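Local coordinates for carbohydrate binding module family 33 and 10 domain protein (Teredinibacter turnerae, PDB 6RW7), which is a secreted copper-dependent lytic polysaccharide monooxygenase of family AA10 that probably binds and oxidatively cleaves cellulose, present here as its catalytic domain, at residues F116-P121 / D135-P140. Numbering follows the deposited sequence.
Sequences FYITKP and DFEDQP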
loop_
_atom_site.group_PDB
_atom_site.type_symbol
_atom_site.label_atom_id
_atom_site.label_comp_id
_atom_site.label_asym_id
_atom_site.label_seq_id
_atom_site.Cartn_x
_atom_site.Cartn_y
_atom_site.Cartn_z
ATOM N N PHE A 116 1.579 8.787 2.158
ATOM C CA PHE A 116 0.325 8.285 1.565
ATOM C C PHE A 116 -0.137 9.232 0.471
ATOM O O PHE A 116 -0.236 10.448 0.718
ATOM C CB PHE A 116 -0.788 8.211 2.601
ATOM C CG PHE A 116 -0.539 7.320 3.787
ATOM C CD1 PHE A 116 0.272 7.730 4.834
ATOM C CD2 PHE A 116 -1.100 6.059 3.839
ATOM C CE1 PHE A 116 0.454 6.909 5.938
ATOM C CE2 PHE A 116 -0.889 5.237 4.925
ATOM C CZ PHE A 116 -0.110 5.657 5.967
ATOM N N TYR A 117 -0.487 8.645 -0.663
ATOM C CA TYR A 117 -1.093 9.337 -1.813
ATOM C C TYR A 117 -2.468 8.740 -2.062
ATOM O O TYR A 117 -2.666 7.563 -1.779
ATOM C CB TYR A 117 -0.243 9.140 -3.060
ATOM C CG TYR A 117 1.122 9.769 -3.051
ATOM C CD1 TYR A 117 2.195 9.169 -2.409
ATOM C CD2 TYR A 117 1.361 10.936 -3.763
ATOM C CE1 TYR A 117 3.442 9.768 -2.429
ATOM C CE2 TYR A 117 2.618 11.502 -3.842
ATOM C CZ TYR A 117 3.673 10.903 -3.185
ATOM O OH TYR A 117 4.928 11.477 -3.202
ATOM N N ILE A 118 -3.370 9.532 -2.640
ATOM C CA ILE A 118 -4.702 9.019 -3.042
ATOM C C ILE A 118 -4.933 9.396 -4.495
ATOM O O ILE A 118 -4.349 10.390 -4.976
ATOM C CB ILE A 118 -5.803 9.533 -2.086
ATOM C CG1 ILE A 118 -7.108 8.753 -2.263
ATOM C CG2 ILE A 118 -5.992 11.038 -2.190
ATOM C CD1 ILE A 118 -8.057 8.945 -1.126
ATOM N N THR A 119 -5.792 8.635 -5.151
ATOM C CA THR A 119 -6.237 8.956 -6.516
ATOM C C THR A 119 -6.894 10.346 -6.530
ATOM O O THR A 119 -7.458 10.804 -5.522
ATOM C CB THR A 119 -7.107 7.827 -7.071
ATOM O OG1 THR A 119 -8.026 7.399 -6.056
ATOM C CG2 THR A 119 -6.270 6.659 -7.552
ATOM N N LYS A 120 -6.798 11.006 -7.671
ATOM C CA LYS A 120 -7.420 12.319 -7.911
ATOM C C LYS A 120 -8.923 12.205 -7.715
ATOM O O LYS A 120 -9.515 11.140 -7.873
ATOM C CB LYS A 120 -7.097 12.785 -9.321
ATOM C CG LYS A 120 -5.639 13.090 -9.585
ATOM C CD LYS A 120 -5.455 13.777 -10.916
ATOM C CE LYS A 120 -4.124 14.484 -11.010
ATOM N NZ LYS A 120 -3.086 13.539 -11.426
ATOM N N PRO A 121 -9.595 13.318 -7.371
ATOM C CA PRO A 121 -11.021 13.234 -7.071
ATOM C C PRO A 121 -11.878 12.724 -8.236
ATOM O O PRO A 121 -12.868 12.083 -7.979
ATOM C CB PRO A 121 -11.405 14.652 -6.644
ATOM C CG PRO A 121 -10.278 15.514 -7.098
ATOM C CD PRO A 121 -9.031 14.657 -7.143
ATOM N N ASP A 135 -3.341 9.038 -12.487
ATOM C CA ASP A 135 -4.518 8.716 -11.645
ATOM C C ASP A 135 -4.379 9.336 -10.252
ATOM O O ASP A 135 -5.406 9.433 -9.563
ATOM C CB ASP A 135 -4.676 7.208 -11.480
ATOM C CG ASP A 135 -4.994 6.469 -12.765
ATOM O OD1 ASP A 135 -5.727 7.063 -13.604
ATOM O OD2 ASP A 135 -4.549 5.286 -12.910
ATOM N N PHE A 136 -3.168 9.685 -9.822
ATOM C CA PHE A 136 -2.873 10.038 -8.420
ATOM C C PHE A 136 -2.586 11.519 -8.268
ATOM O O PHE A 136 -2.077 12.175 -9.201
ATOM C CB PHE A 136 -1.673 9.251 -7.886
ATOM C CG PHE A 136 -2.055 7.833 -7.567
ATOM C CD1 PHE A 136 -2.027 6.831 -8.528
ATOM C CD2 PHE A 136 -2.454 7.500 -6.288
ATOM C CE1 PHE A 136 -2.436 5.540 -8.233
ATOM C CE2 PHE A 136 -2.858 6.208 -6.000
ATOM C CZ PHE A 136 -2.820 5.231 -6.959
ATOM N N GLU A 137 -2.930 12.036 -7.098
ATOM C CA GLU A 137 -2.517 13.392 -6.662
ATOM C C GLU A 137 -0.987 13.486 -6.732
ATOM O O GLU A 137 -0.291 12.479 -6.425
ATOM C CB GLU A 137 -2.997 13.666 -5.237
ATOM C CG GLU A 137 -4.501 13.774 -5.107
ATOM C CD GLU A 137 -4.963 14.400 -3.800
ATOM O OE1 GLU A 137 -4.315 14.143 -2.737
ATOM O OE2 GLU A 137 -5.984 15.152 -3.844
ATOM N N ASP A 138 -0.486 14.643 -7.118
ATOM C CA ASP A 138 0.968 14.863 -7.273
ATOM C C ASP A 138 1.668 14.874 -5.922
ATOM O O ASP A 138 2.842 14.547 -5.913
ATOM C CB ASP A 138 1.223 16.176 -8.010
ATOM C CG ASP A 138 0.770 16.113 -9.458
ATOM O OD1 ASP A 138 0.642 14.981 -10.011
ATOM O OD2 ASP A 138 0.519 17.190 -10.019
ATOM N N GLN A 139 0.998 15.309 -4.862
ATOM C CA GLN A 139 1.588 15.438 -3.518
ATOM C C GLN A 139 0.889 14.451 -2.603
ATOM O O GLN A 139 -0.297 14.162 -2.751
ATOM C CB GLN A 139 1.450 16.869 -2.997
ATOM C CG GLN A 139 2.222 17.892 -3.828
ATOM C CD GLN A 139 3.707 17.683 -3.730
ATOM O OE1 GLN A 139 4.237 17.381 -2.663
ATOM N NE2 GLN A 139 4.396 17.805 -4.854
ATOM N N PRO A 140 1.583 13.962 -1.562
ATOM C CA PRO A 140 0.924 13.080 -0.600
ATOM C C PRO A 140 -0.119 13.828 0.241
ATOM O O PRO A 140 0.095 14.984 0.558
ATOM C CB PRO A 140 2.056 12.551 0.289
ATOM C CG PRO A 140 3.218 13.470 0.035
ATOM C CD PRO A 140 3.010 14.157 -1.300
HETATM O O HOH W 1 5.116 13.875 -4.426
HETATM O O HOH W 2 -2.418 12.310 -2.272
HETATM O O HOH W 3 -0.648 14.961 -12.238
#
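T119 and F136 form a single antiparallel bridge between the end of strand 111-118 and the loop that returns to strand 142-145. Their CA atoms are 4.0 Å apart. Two nearly straight backbone bonds flank the bridge: E137 N gives to I118 O at 3.0 Å, and K120 N to D135 O at 2.8 Å. Beyond it the loop bows out, and water 2 fills in, linking I118 N with Q139 O and, in the modelled conformer of E137, with OE1.

The Y117 ring lies against P140, whose CB makes a CH-pi contact 4.1 Å from the ring centroid, almost on the ring normal. A chi1 of -66° puts CG of Y117 anti to the carbonyl carbon, beside the backbone N. Further out, CE2 of Y117 meets P140 CD at 3.7 Å. The carbonyl O of D138 lies at the ring edge, and water 1 joins it to the Y117 hydroxyl. An alanine here would remove the ring and hydroxyl, and would probably leave P140 CB and CD without the aromatic surface they pack on, and D138 O without its water link to the hydroxyl. T119 CG2 sits over a face of the F136 ring, 3.8 Å from its centroid, while T119 OG1 bonds to H179 and V180. The K120 side chain bends at chi4 (84°). Its NZ donates to F136 O at 2.8 Å from above the carbonyl plane, and also to A134 O. Water 3 connects the same amine to D138 OD1. E137 lies beside I118, and in the modelled conformer its OE2 forms a salt bridge to R175.

F136 also packs on V180 and F182 of strand 178-187, the other neighbour of strand 111-118. The contact thus ties a long connection between two antiparallel strands to the end of strand 111-118, inside the mixed sheet of the immunoglobulin-like beta-sandwich core of AA10 enzymes.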